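Local coordinates for B-type Cna protein (Enterococcus faecium, PDB 6FWY) that is of unknown function but contains a thioester domain, a module that in related bacterial surface proteins probably mediates covalent attachment to host targets, at residues Thr7-Ala12 / Asn245-Asp250; Glu77-Phe82 / Asp153-Glu158; Tyr177-Asn182 / Ser218-Lys223; Ala197-Tyr202 / Ile222-Thr227. All coordinates share one frame; numbering follows the deposited sequence.

Contact 1 of 4, residues Thr7-Ala12 / Asn245-Asp250; sequences TKPTSA and NPFTFD
The Phe247 ring carries Pro9 on one face: Pro9 CD stands over the middle of the ring, 3.7 Å from its centroid and only 2° off the normal, which makes a well-centred CH-pi contact. Two residues further on, the Phe249 ring is met in the same way by Ala12, whose CB lies over one face at 3.6 Å from the ring centroid. Ser11 reaches this ring obliquely through its backbone, with Ser11 C 3.7 Å from Phe249 CE1. Pro9 serves both aromatics, because its CG touches Phe247 CD2 at 3.8 Å and also approaches Phe249 CZ at 4.0 Å. Near-equal chi1 values (-62° in Phe247, -65° in Phe249) send both CG atoms off the strand the same way. Lys8 adds the aliphatic part of its bent chain, which crosses Phe247 at about a right angle and brings CD to 3.8 Å from Phe247 CE1; its NZ is bonded to Val6 O.

No hydrogen bond joins the two segments. Instead, two alternate aromatics of strand 231-250 pack against the start of strand 11-21, across strand 67-73 of the large antiparallel sheet. That strand pairs with both, Ala12 bonding to Leu68 through the backbone, while Tyr70 packs on Phe247 and Leu68 on Phe249. Strand 258-277 adds Ile262, which touches both Pro9 and Phe249.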
loop_
_atom_site.group_PDB
_atom_site.type_symbol
_atom_site.label_atom_id
_atom_site.label_comp_id
_atom_site.label_asym_id
_atom_site.label_seq_id
_atom_site.Cartn_x
_atom_site.Cartn_y
_atom_site.Cartn_z
ATOM N N THR A 7 8.075 -1.835 6.545
ATOM C CA THR A 7 9.151 -0.915 6.893
ATOM C C THR A 7 8.629 0.508 6.724
ATOM O O THR A 7 8.059 0.848 5.684
ATOM C CB THR A 7 10.401 -1.154 6.018
ATOM O OG1 THR A 7 10.873 -2.491 6.219
ATOM C CG2 THR A 7 11.533 -0.185 6.354
ATOM N N LYS A 8 8.809 1.326 7.751
ATOM C CA LYS A 8 8.257 2.675 7.733
ATOM C C LYS A 8 9.245 3.647 7.107
ATOM O O LYS A 8 10.453 3.530 7.338
ATOM C CB LYS A 8 7.884 3.116 9.155
ATOM C CG LYS A 8 6.888 2.197 9.861
ATOM C CD LYS A 8 5.612 1.959 9.052
ATOM C CE LYS A 8 4.543 1.188 9.822
ATOM N NZ LYS A 8 4.994 -0.185 10.162
ATOM N N PRO A 9 8.755 4.590 6.286
ATOM C CA PRO A 9 9.621 5.699 5.900
ATOM C C PRO A 9 9.930 6.565 7.112
ATOM O O PRO A 9 9.209 6.497 8.095
ATOM C CB PRO A 9 8.821 6.463 4.848
ATOM C CG PRO A 9 7.432 6.007 4.987
ATOM C CD PRO A 9 7.395 4.746 5.781
ATOM N N THR A 10 11.009 7.325 7.052
ATOM C CA THR A 10 11.398 8.229 8.133
ATOM C C THR A 10 11.096 9.709 7.875
ATOM O O THR A 10 10.983 10.473 8.849
ATOM C CB THR A 10 12.897 8.098 8.452
ATOM O OG1 THR A 10 13.647 8.344 7.254
ATOM C CG2 THR A 10 13.204 6.699 9.012
ATOM N N SER A 11 11.022 10.124 6.611
ATOM C CA SER A 11 10.675 11.505 6.245
ATOM C C SER A 11 10.301 11.637 4.778
ATOM O O SER A 11 10.492 10.715 3.992
ATOM C CB SER A 11 11.812 12.473 6.548
ATOM O OG SER A 11 12.882 12.282 5.626
ATOM N N ALA A 12 9.762 12.796 4.434
ATOM C CA ALA A 12 9.302 13.099 3.079
ATOM C C ALA A 12 9.457 14.596 2.827
ATOM O O ALA A 12 9.366 15.410 3.737
ATOM C CB ALA A 12 7.846 12.674 2.862
ATOM N N ASN A 245 2.180 1.812 0.084
ATOM C CA ASN A 245 1.146 2.079 1.117
ATOM C C ASN A 245 1.095 3.579 1.466
ATOM O O ASN A 245 2.073 4.296 1.246
ATOM C CB ASN A 245 1.471 1.303 2.413
ATOM C CG ASN A 245 1.602 -0.211 2.201
ATOM O OD1 ASN A 245 1.506 -0.714 1.081
ATOM N ND2 ASN A 245 1.822 -0.925 3.271
ATOM N N PRO A 246 -0.036 4.056 2.006
ATOM C CA PRO A 246 -0.123 5.462 2.380
ATOM C C PRO A 246 0.482 5.731 3.735
ATOM O O PRO A 246 0.225 4.985 4.676
ATOM C CB PRO A 246 -1.639 5.727 2.406
ATOM C CG PRO A 246 -2.212 4.425 2.810
ATOM C CD PRO A 246 -1.337 3.379 2.158
ATOM N N PHE A 247 1.259 6.802 3.840
ATOM C CA PHE A 247 1.868 7.223 5.108
ATOM C C PHE A 247 1.637 8.711 5.357
ATOM O O PHE A 247 1.547 9.502 4.420
ATOM C CB PHE A 247 3.360 6.893 5.125
ATOM C CG PHE A 247 3.648 5.423 5.006
ATOM C CD1 PHE A 247 3.519 4.581 6.101
ATOM C CD2 PHE A 247 4.025 4.886 3.791
ATOM C CE1 PHE A 247 3.766 3.224 5.983
ATOM C CE2 PHE A 247 4.311 3.519 3.658
ATOM C CZ PHE A 247 4.179 2.684 4.760
ATOM N N THR A 248 1.538 9.071 6.630
ATOM C CA THR A 248 1.322 10.453 7.034
ATOM C C THR A 248 2.598 11.033 7.598
ATOM O O THR A 248 3.391 10.322 8.242
ATOM C CB THR A 248 0.242 10.565 8.120
ATOM O OG1 THR A 248 0.680 9.845 9.281
ATOM C CG2 THR A 248 -1.087 9.995 7.613
ATOM N N PHE A 249 2.774 12.332 7.367
ATOM C CA PHE A 249 3.940 13.072 7.798
ATOM C C PHE A 249 3.603 14.332 8.594
ATOM O O PHE A 249 2.585 14.978 8.360
ATOM C CB PHE A 249 4.811 13.397 6.591
ATOM C CG PHE A 249 5.380 12.169 5.946
ATOM C CD1 PHE A 249 6.512 11.540 6.454
ATOM C CD2 PHE A 249 4.712 11.585 4.882
ATOM C CE1 PHE A 249 7.010 10.403 5.872
ATOM C CE2 PHE A 249 5.198 10.414 4.308
ATOM C CZ PHE A 249 6.357 9.831 4.805
ATOM N N ASP A 250 4.505 14.679 9.507
ATOM C CA ASP A 250 4.249 15.648 10.556
ATOM C C ASP A 250 4.626 17.065 10.134
ATOM O O ASP A 250 5.785 17.372 9.970
ATOM C CB ASP A 250 4.996 15.202 11.812
ATOM C CG ASP A 250 4.693 16.045 13.058
ATOM O OD1 ASP A 250 3.981 17.064 13.017
ATOM O OD2 ASP A 250 5.253 15.672 14.099
#

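Contact 2 of 4, residues Glu77-Phe82 / Asp153-Glu158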
loop_
_atom_site.group_PDB
_atom_site.type_symbol
_atom_site.label_atom_id
_atom_site.label_comp_id
_atom_site.label_asym_id
_atom_site.label_seq_id
_atom_site.Cartn_x
_atom_site.Cartn_y
_atom_site.Cartn_z
ATOM N N GLU A 77 -8.892 3.413 4.494
ATOM C CA GLU A 77 -9.703 4.465 3.865
ATOM C C GLU A 77 -8.813 5.377 3.016
ATOM O O GLU A 77 -9.142 5.667 1.874
ATOM C CB GLU A 77 -10.487 5.284 4.912
ATOM C CG GLU A 77 -11.460 4.458 5.756
ATOM C CD GLU A 77 -12.303 5.312 6.706
ATOM O OE1 GLU A 77 -11.782 6.318 7.245
ATOM O OE2 GLU A 77 -13.508 4.993 6.912
ATOM N N PHE A 78 -7.688 5.813 3.576
ATOM C CA PHE A 78 -6.726 6.631 2.836
ATOM C C PHE A 78 -6.084 5.856 1.672
ATOM O O PHE A 78 -5.886 6.419 0.606
ATOM C CB PHE A 78 -5.661 7.240 3.768
ATOM C CG PHE A 78 -6.117 8.493 4.481
ATOM C CD1 PHE A 78 -6.144 9.713 3.812
ATOM C CD2 PHE A 78 -6.561 8.447 5.797
ATOM C CE1 PHE A 78 -6.613 10.870 4.447
ATOM C CE2 PHE A 78 -7.031 9.613 6.435
ATOM C CZ PHE A 78 -7.033 10.824 5.772
ATOM N N TYR A 79 -5.779 4.576 1.860
ATOM C CA TYR A 79 -5.301 3.732 0.755
ATOM C C TYR A 79 -6.267 3.797 -0.402
ATOM O O TYR A 79 -5.870 4.094 -1.513
ATOM C CB TYR A 79 -5.120 2.271 1.201
ATOM C CG TYR A 79 -4.810 1.328 0.059
ATOM C CD1 TYR A 79 -3.536 1.283 -0.523
ATOM C CD2 TYR A 79 -5.790 0.477 -0.450
ATOM C CE1 TYR A 79 -3.259 0.421 -1.582
ATOM C CE2 TYR A 79 -5.541 -0.385 -1.499
ATOM C CZ TYR A 79 -4.274 -0.410 -2.065
ATOM O OH TYR A 79 -4.019 -1.263 -3.090
ATOM N N ARG A 80 -7.543 3.545 -0.119
ATOM C CA ARG A 80 -8.569 3.551 -1.150
ATOM C C ARG A 80 -8.796 4.920 -1.776
ATOM O O ARG A 80 -9.089 4.995 -2.963
ATOM C CB ARG A 80 -9.874 2.977 -0.599
ATOM C CG ARG A 80 -9.826 1.466 -0.442
ATOM C CD ARG A 80 -11.198 0.874 -0.195
ATOM N NE ARG A 80 -11.741 1.277 1.102
ATOM C CZ ARG A 80 -11.506 0.684 2.274
ATOM N NH1 ARG A 80 -10.717 -0.397 2.379
ATOM N NH2 ARG A 80 -12.094 1.188 3.366
ATOM N N MET A 81 -8.642 5.993 -1.003
ATOM C CA MET A 81 -8.750 7.340 -1.559
ATOM C C MET A 81 -7.744 7.514 -2.701
ATOM O O MET A 81 -8.108 8.020 -3.763
ATOM C CB MET A 81 -8.524 8.412 -0.489
ATOM C CG MET A 81 -8.569 9.852 -1.006
ATOM S SD MET A 81 -7.905 11.027 0.194
ATOM C CE MET A 81 -6.120 10.799 -0.018
ATOM N N PHE A 82 -6.495 7.108 -2.469
ATOM C CA PHE A 82 -5.479 7.157 -3.510
ATOM C C PHE A 82 -5.818 6.249 -4.690
ATOM O O PHE A 82 -5.808 6.696 -5.810
ATOM C CB PHE A 82 -4.092 6.816 -2.957
ATOM C CG PHE A 82 -3.462 7.929 -2.167
ATOM C CD1 PHE A 82 -2.826 8.986 -2.815
ATOM C CD2 PHE A 82 -3.478 7.915 -0.785
ATOM C CE1 PHE A 82 -2.222 10.013 -2.087
ATOM C CE2 PHE A 82 -2.894 8.938 -0.052
ATOM C CZ PHE A 82 -2.266 9.985 -0.707
ATOM N N ASP A 153 -10.922 -3.047 -0.768
ATOM C CA ASP A 153 -9.491 -3.234 -1.085
ATOM C C ASP A 153 -8.601 -2.586 -0.039
ATOM O O ASP A 153 -8.917 -1.514 0.495
ATOM C CB ASP A 153 -9.124 -2.671 -2.461
ATOM C CG ASP A 153 -10.013 -3.197 -3.571
ATOM O OD1 ASP A 153 -9.959 -4.403 -3.866
ATOM O OD2 ASP A 153 -10.782 -2.382 -4.153
ATOM N N THR A 154 -7.481 -3.249 0.231
ATOM C CA THR A 154 -6.504 -2.841 1.242
ATOM C C THR A 154 -5.116 -3.024 0.638
ATOM O O THR A 154 -4.986 -3.657 -0.414
ATOM C CB THR A 154 -6.602 -3.713 2.517
ATOM O OG1 THR A 154 -5.978 -4.984 2.289
ATOM C CG2 THR A 154 -8.087 -3.937 2.955
ATOM N N PRO A 155 -4.059 -2.498 1.309
ATOM C CA PRO A 155 -2.682 -2.770 0.854
ATOM C C PRO A 155 -2.099 -4.128 1.323
ATOM O O PRO A 155 -0.878 -4.323 1.266
ATOM C CB PRO A 155 -1.897 -1.595 1.451
ATOM C CG PRO A 155 -2.634 -1.278 2.708
ATOM C CD PRO A 155 -4.085 -1.517 2.419
ATOM N N ASN A 156 -2.946 -5.042 1.776
ATOM C CA ASN A 156 -2.540 -6.342 2.275
ATOM C C ASN A 156 -1.632 -7.115 1.287
ATOM O O ASN A 156 -1.884 -7.147 0.091
ATOM C CB ASN A 156 -3.780 -7.185 2.630
ATOM C CG ASN A 156 -3.430 -8.590 3.111
ATOM O OD1 ASN A 156 -2.919 -8.752 4.204
ATOM N ND2 ASN A 156 -3.702 -9.609 2.287
ATOM N N THR A 157 -0.561 -7.681 1.835
ATOM C CA THR A 157 0.327 -8.585 1.119
ATOM C C THR A 157 -0.188 -10.001 1.352
ATOM O O THR A 157 -0.294 -10.439 2.490
ATOM C CB THR A 157 1.787 -8.436 1.615
ATOM O OG1 THR A 157 2.275 -7.146 1.236
ATOM C CG2 THR A 157 2.712 -9.503 1.001
ATOM N N GLU A 158 -0.547 -10.680 0.270
ATOM C CA GLU A 158 -0.859 -12.104 0.297
ATOM C C GLU A 158 0.452 -12.850 0.066
ATOM O O GLU A 158 1.230 -12.484 -0.828
ATOM C CB GLU A 158 -1.846 -12.482 -0.813
ATOM C CG GLU A 158 -3.190 -11.762 -0.793
ATOM C CD GLU A 158 -4.005 -11.986 -2.075
ATOM O OE1 GLU A 158 -3.468 -12.592 -3.047
ATOM O OE2 GLU A 158 -5.210 -11.578 -2.131
#
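Asp153 meets the helix through its carbonyl oxygen, which accepts a hydrogen bond of 2.8 Å from Arg80 NH1 with an N-H...O angle of 158°. The oxygen lies close to the guanidinium plane, at its edge, whereas NH1 stands above the carbonyl plane of Asp153, 36° out of it. A bend at chi3 of Arg80 (-67°) turns NE, and the aliphatic chain before the bend also lies against the acceptor, with Arg80 CG 3.3 Å from Asp153 O. The same oxygen sits at the edge of the Tyr79 ring. The Asp153 carboxylate turns elsewhere and bonds to Tyr147 OH.

Thr154 follows with its backbone over one face of Tyr79, Thr154 C being 3.4 Å from Tyr79 CE2. Its OG1 accepts from Asn156 N at 3.1 Å. Pro155 continues across the same face: its N lies over the ring centre, and Pro155 CD makes a CH-pi contact 4.0 Å from the Tyr79 centroid. The proline and tyrosine side chains run antiparallel as they pass. Beyond Pro155 the segment leaves the helix, and Asn156 O bonds to Asn182 ND2.

Arg80 also donates from NH2 to Ala148 O, and weakly from NE to Tyr147 O. Its guanidinium thereby fastens helix 76-84 both to the end of helix 131-150 and to the loop after it. In that loop, which leads to strand 159-169, the bond from Asn156 N to the Thr154 hydroxyl closes an ST turn.

Contact 3 of 4, residues Tyr177-Asn182 / Ser218-Lys223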
loop_
_atom_site.group_PDB
_atom_site.type_symbol
_atom_site.label_atom_id
_atom_site.label_comp_id
_atom_site.label_asym_id
_atom_site.label_seq_id
_atom_site.Cartn_x
_atom_site.Cartn_y
_atom_site.Cartn_z
ATOM N N TYR A 177 6.741 -27.504 -3.873
ATOM C CA TYR A 177 5.860 -26.487 -3.284
ATOM C C TYR A 177 5.656 -25.337 -4.271
ATOM O O TYR A 177 6.564 -25.007 -5.012
ATOM C CB TYR A 177 6.467 -25.939 -1.987
ATOM C CG TYR A 177 6.672 -26.977 -0.922
ATOM C CD1 TYR A 177 7.835 -27.761 -0.914
ATOM C CD2 TYR A 177 5.719 -27.195 0.074
ATOM C CE1 TYR A 177 8.042 -28.720 0.057
ATOM C CE2 TYR A 177 5.912 -28.165 1.054
ATOM C CZ TYR A 177 7.078 -28.929 1.040
ATOM O OH TYR A 177 7.306 -29.894 1.994
ATOM N N LYS A 178 4.456 -24.768 -4.308
ATOM C CA LYS A 178 4.159 -23.537 -5.068
ATOM C C LYS A 178 4.167 -22.301 -4.165
ATOM O O LYS A 178 3.548 -22.317 -3.110
ATOM C CB LYS A 178 2.794 -23.646 -5.764
ATOM C CG LYS A 178 2.870 -24.562 -6.969
ATOM C CD LYS A 178 1.539 -24.960 -7.542
ATOM C CE LYS A 178 1.831 -25.912 -8.684
ATOM N NZ LYS A 178 0.618 -26.605 -9.210
ATOM N N THR A 179 4.853 -21.250 -4.604
ATOM C CA THR A 179 4.820 -19.947 -3.945
ATOM C C THR A 179 3.804 -19.062 -4.661
ATOM O O THR A 179 3.609 -19.198 -5.876
ATOM C CB THR A 179 6.172 -19.216 -3.960
ATOM O OG1 THR A 179 6.551 -18.937 -5.305
ATOM C CG2 THR A 179 7.243 -20.036 -3.282
ATOM N N ALA A 180 3.173 -18.160 -3.906
ATOM C CA ALA A 180 2.234 -17.200 -4.467
ATOM C C ALA A 180 2.218 -15.897 -3.674
ATOM O O ALA A 180 2.324 -15.905 -2.452
ATOM C CB ALA A 180 0.827 -17.793 -4.536
ATOM N N SER A 181 2.087 -14.782 -4.387
ATOM C CA SER A 181 1.989 -13.460 -3.775
ATOM C C SER A 181 1.378 -12.455 -4.747
ATOM O O SER A 181 1.546 -12.562 -5.960
ATOM C CB SER A 181 3.366 -12.962 -3.324
ATOM O OG SER A 181 3.268 -11.761 -2.566
ATOM N N ASN A 182 0.684 -11.466 -4.190
ATOM C CA ASN A 182 0.226 -10.316 -4.966
ATOM C C ASN A 182 1.239 -9.162 -4.991
ATOM O O ASN A 182 0.936 -8.107 -5.515
ATOM C CB ASN A 182 -1.130 -9.832 -4.469
ATOM C CG ASN A 182 -1.066 -9.215 -3.084
ATOM O OD1 ASN A 182 -0.147 -9.493 -2.309
ATOM N ND2 ASN A 182 -2.057 -8.391 -2.757
ATOM N N SER A 218 5.958 -19.068 -8.273
ATOM C CA SER A 218 6.864 -20.029 -8.883
ATOM C C SER A 218 6.748 -21.350 -8.125
ATOM O O SER A 218 5.734 -21.614 -7.483
ATOM C CB SER A 218 8.298 -19.474 -8.825
ATOM O OG SER A 218 9.190 -20.278 -9.580
ATOM N N SER A 219 7.764 -22.194 -8.210
ATOM C CA SER A 219 7.827 -23.376 -7.371
ATOM C C SER A 219 9.252 -23.718 -7.014
ATOM O O SER A 219 10.187 -23.197 -7.597
ATOM C CB SER A 219 7.125 -24.556 -8.039
ATOM O OG SER A 219 7.524 -24.712 -9.371
ATOM N N PHE A 220 9.401 -24.560 -6.006
ATOM C CA PHE A 220 10.682 -25.133 -5.652
ATOM C C PHE A 220 10.481 -26.547 -5.153
ATOM O O PHE A 220 9.376 -26.950 -4.848
ATOM C CB PHE A 220 11.431 -24.278 -4.612
ATOM C CG PHE A 220 10.741 -24.171 -3.303
ATOM C CD1 PHE A 220 10.947 -25.127 -2.313
ATOM C CD2 PHE A 220 9.887 -23.122 -3.046
ATOM C CE1 PHE A 220 10.265 -25.058 -1.111
ATOM C CE2 PHE A 220 9.239 -23.005 -1.831
ATOM C CZ PHE A 220 9.414 -23.992 -0.864
ATOM N N THR A 221 11.580 -27.286 -5.063
ATOM C CA THR A 221 11.574 -28.679 -4.637
ATOM C C THR A 221 12.635 -28.887 -3.559
ATOM O O THR A 221 13.763 -28.443 -3.710
ATOM C CB THR A 221 11.755 -29.607 -5.847
ATOM O OG1 THR A 221 10.628 -29.465 -6.713
ATOM C CG2 THR A 221 11.853 -31.065 -5.430
ATOM N N ILE A 222 12.239 -29.526 -2.462
ATOM C CA ILE A 222 13.143 -29.981 -1.418
ATOM C C ILE A 222 13.422 -31.461 -1.675
ATOM O O ILE A 222 12.502 -32.223 -1.970
ATOM C CB ILE A 222 12.546 -29.773 -0.000
ATOM C CG1 ILE A 222 12.377 -28.280 0.265
ATOM C CG2 ILE A 222 13.446 -30.387 1.075
ATOM C CD1 ILE A 222 11.678 -27.931 1.551
ATOM N N LYS A 223 14.691 -31.850 -1.560
ATOM C CA LYS A 223 15.118 -33.228 -1.796
ATOM C C LYS A 223 15.830 -33.791 -0.581
ATOM O O LYS A 223 16.772 -33.192 -0.085
ATOM C CB LYS A 223 16.018 -33.292 -3.022
ATOM C CG LYS A 223 15.338 -32.761 -4.273
ATOM C CD LYS A 223 15.931 -33.319 -5.536
ATOM C CE LYS A 223 15.212 -32.763 -6.749
ATOM N NZ LYS A 223 15.616 -33.386 -8.023
#
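Phe220 holds CG between its backbone N and carbonyl carbon (chi1 63°), while Tyr177 sets CG anti to the carbonyl carbon (chi1 -61°), and the two side chains meet on one face of an antiparallel beta-sheet. Strands 172-181 and 218-225 are neighbours in this five-stranded sheet, and Tyr177 and Phe220 form a hydrogen-bonded pair with bonds of 2.9 Å from Tyr177 N to Phe220 O and 3.0 Å from Phe220 N to Tyr177 O. The rings are tilted by only 23° but offset so far that they hardly overlap. Instead Tyr177 CB lies over a Phe220 face toward its rim, and Tyr177 CD1 comes to 3.6 Å from Phe220 CE1. Thr179 CG2 meets the edge of the Phe220 ring in its plane, and Ile222 CD1 touches Tyr177 CE1 at 4.0 Å. Phe235 of strand 231-250 packs edge-to-face on Tyr177, tying this side of the sheet to the adjacent one.

Ser219 CB is pressed to 3.1 Å from Tyr177 O. At Ser218, Thr179 N bonds to Ser218 O, and Thr179 OG1, itself bonded to Lys215 O, accepts from Ser218 N at 3.0 Å.

Contact 4 of 4, residues Ala197-Tyr202 / Ile222-Thr227; sequences AGMKIY and IKVPVT
Lys223 and Tyr202 cross at about a right angle on one side of an antiparallel beta-sheet in which strand 200-203 runs beside strand 218-225. The lysine chain is extended beyond CG and passes the ring obliquely on its CD1-CE1 side, with Lys223 CD 3.6 Å from Tyr202 CE1 and Lys223 CE equally near Tyr202 CD1. Its ammonium then comes over the ring face, NZ lying 4.6 Å from the Tyr202 centroid and 22° off the normal, a cation-pi contact. Tyr172 of strand 172-181 also packs on Lys223.

Toward the other face of the sheet, Met199 and Ile222 cross obliquely. Met199 CG is anti to its backbone N (chi1 -169°) and touches Ile222 CG2 at 4.0 Å; SD approaches the same methyl. Leu233 and Phe191, from the adjacent sheet, pack on this methionine and carry the apolar layer onward.

The backbones of Lys200 and Lys223 form an antiparallel hydrogen-bonded pair, Lys223 N donating to Lys200 O at 2.7 Å. Before strand 200-203 begins, the chain turns at Gly198, whose positive phi of 75° suits glycine, as does the closeness of Pro225 CG. The Pro225 ring meets two carbonyls: Pro225 CG lies 3.4 Å from Ala197 O and 3.5 Å from Gly198 O. Lys223 O holds the strand end twice, accepting from Lys200 N and receiving a CA-H...O contact from Met199 CA at 3.3 Å.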
loop_
_atom_site.group_PDB
_atom_site.type_symbol
_atom_site.label_atom_id
_atom_site.label_comp_id
_atom_site.label_asym_id
_atom_site.label_seq_id
_atom_site.Cartn_x
_atom_site.Cartn_y
_atom_site.Cartn_z
ATOM N N ALA A 197 20.900 -34.629 6.760
ATOM C CA ALA A 197 22.153 -34.502 6.009
ATOM C C ALA A 197 21.905 -34.704 4.518
ATOM O O ALA A 197 21.061 -35.544 4.124
ATOM C CB ALA A 197 23.170 -35.514 6.512
ATOM N N GLY A 198 22.603 -33.909 3.703
ATOM C CA GLY A 198 22.509 -34.050 2.236
ATOM C C GLY A 198 21.212 -33.515 1.635
ATOM O O GLY A 198 20.918 -33.774 0.475
ATOM N N MET A 199 20.432 -32.761 2.419
ATOM C CA MET A 199 19.213 -32.133 1.910
ATOM C C MET A 199 19.583 -31.066 0.878
ATOM O O MET A 199 20.510 -30.313 1.079
ATOM C CB MET A 199 18.416 -31.517 3.056
ATOM C CG MET A 199 17.004 -31.056 2.695
ATOM S SD MET A 199 16.407 -29.868 3.910
ATOM C CE MET A 199 16.878 -28.366 3.053
ATOM N N LYS A 200 18.862 -31.036 -0.226
ATOM C CA LYS A 200 19.039 -30.010 -1.257
ATOM C C LYS A 200 17.706 -29.357 -1.615
ATOM O O LYS A 200 16.653 -29.939 -1.427
ATOM C CB LYS A 200 19.665 -30.623 -2.512
ATOM C CG LYS A 200 21.106 -31.066 -2.300
ATOM C CD LYS A 200 21.688 -31.674 -3.563
ATOM C CE LYS A 200 22.964 -32.444 -3.242
ATOM N NZ LYS A 200 24.039 -31.520 -2.745
ATOM N N ILE A 201 17.804 -28.144 -2.144
ATOM C CA ILE A 201 16.662 -27.365 -2.627
ATOM C C ILE A 201 16.907 -26.992 -4.096
ATOM O O ILE A 201 18.013 -26.589 -4.460
ATOM C CB ILE A 201 16.441 -26.081 -1.801
ATOM C CG1 ILE A 201 16.604 -26.370 -0.293
ATOM C CG2 ILE A 201 15.080 -25.485 -2.136
ATOM C CD1 ILE A 201 16.356 -25.211 0.636
ATOM N N TYR A 202 15.885 -27.140 -4.935
ATOM C CA TYR A 202 15.948 -26.779 -6.358
ATOM C C TYR A 202 14.844 -25.806 -6.758
ATOM O O TYR A 202 13.727 -25.895 -6.246
ATOM C CB TYR A 202 15.901 -28.045 -7.242
ATOM C CG TYR A 202 17.116 -28.934 -7.068
ATOM C CD1 TYR A 202 17.183 -29.829 -6.028
ATOM C CD2 TYR A 202 18.204 -28.848 -7.928
ATOM C CE1 TYR A 202 18.301 -30.631 -5.823
ATOM C CE2 TYR A 202 19.329 -29.673 -7.759
ATOM C CZ TYR A 202 19.375 -30.539 -6.676
ATOM O OH TYR A 202 20.439 -31.368 -6.458
ATOM N N ILE A 222 12.239 -29.526 -2.462
ATOM C CA ILE A 222 13.143 -29.981 -1.418
ATOM C C ILE A 222 13.422 -31.461 -1.675
ATOM O O ILE A 222 12.502 -32.223 -1.970
ATOM C CB ILE A 222 12.546 -29.773 -0.000
ATOM C CG1 ILE A 222 12.377 -28.280 0.265
ATOM C CG2 ILE A 222 13.446 -30.387 1.075
ATOM C CD1 ILE A 222 11.678 -27.931 1.551
ATOM N N LYS A 223 14.691 -31.850 -1.560
ATOM C CA LYS A 223 15.118 -33.228 -1.796
ATOM C C LYS A 223 15.830 -33.791 -0.581
ATOM O O LYS A 223 16.772 -33.192 -0.085
ATOM C CB LYS A 223 16.018 -33.292 -3.022
ATOM C CG LYS A 223 15.338 -32.761 -4.273
ATOM C CD LYS A 223 15.931 -33.319 -5.536
ATOM C CE LYS A 223 15.212 -32.763 -6.749
ATOM N NZ LYS A 223 15.616 -33.386 -8.023
ATOM N N VAL A 224 15.371 -34.944 -0.116
ATOM C CA VAL A 224 15.866 -35.588 1.097
ATOM C C VAL A 224 16.408 -36.944 0.658
ATOM O O VAL A 224 15.671 -37.717 0.058
ATOM C CB VAL A 224 14.734 -35.767 2.144
ATOM C CG1 VAL A 224 15.231 -36.503 3.387
ATOM C CG2 VAL A 224 14.145 -34.409 2.532
ATOM N N PRO A 225 17.696 -37.235 0.939
ATOM C CA PRO A 225 18.248 -38.529 0.487
ATOM C C PRO A 225 17.448 -39.732 0.991
ATOM O O PRO A 225 17.034 -39.754 2.157
ATOM C CB PRO A 225 19.660 -38.526 1.072
ATOM C CG PRO A 225 20.012 -37.104 1.258
ATOM C CD PRO A 225 18.725 -36.408 1.607
ATOM N N VAL A 226 17.219 -40.718 0.119
ATOM C CA VAL A 226 16.462 -41.927 0.515
ATOM C C VAL A 226 17.172 -42.756 1.595
ATOM O O VAL A 226 16.579 -43.631 2.194
ATOM C CB VAL A 226 16.072 -42.834 -0.689
ATOM C CG1 VAL A 226 15.165 -42.081 -1.666
ATOM C CG2 VAL A 226 17.290 -43.412 -1.405
ATOM N N THR A 227 18.446 -42.482 1.841
ATOM C CA THR A 227 19.182 -43.046 2.984
ATOM C C THR A 227 18.811 -42.453 4.343
ATOM O O THR A 227 19.165 -43.014 5.381
ATOM C CB THR A 227 20.717 -42.968 2.772
ATOM O OG1 THR A 227 21.105 -41.665 2.301
ATOM C CG2 THR A 227 21.129 -43.961 1.706
#

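Contact 1 spans almost the whole chain, and the other three form within that span, contact 2 closing before contacts 3 and 4 open. Contacts 1 and 2 have centres about 15 Å apart and touch where Pro246 packs on Tyr79 and Phe82, in the part holding the helices. Contacts 3 and 4, with centres about 16 Å apart, share strand 218-225, which lies between 172-181 and 200-203 in the five-stranded sheet. Glu158 bonds to Ser181 and Asn182, joining contact 2 to contact 3, while the centres of contacts 1 and 4 lie about 44 Å apart. Strand 231-250 returns from this distant sheet to contact 1, giving the elongated protein two regions tied together by long strands.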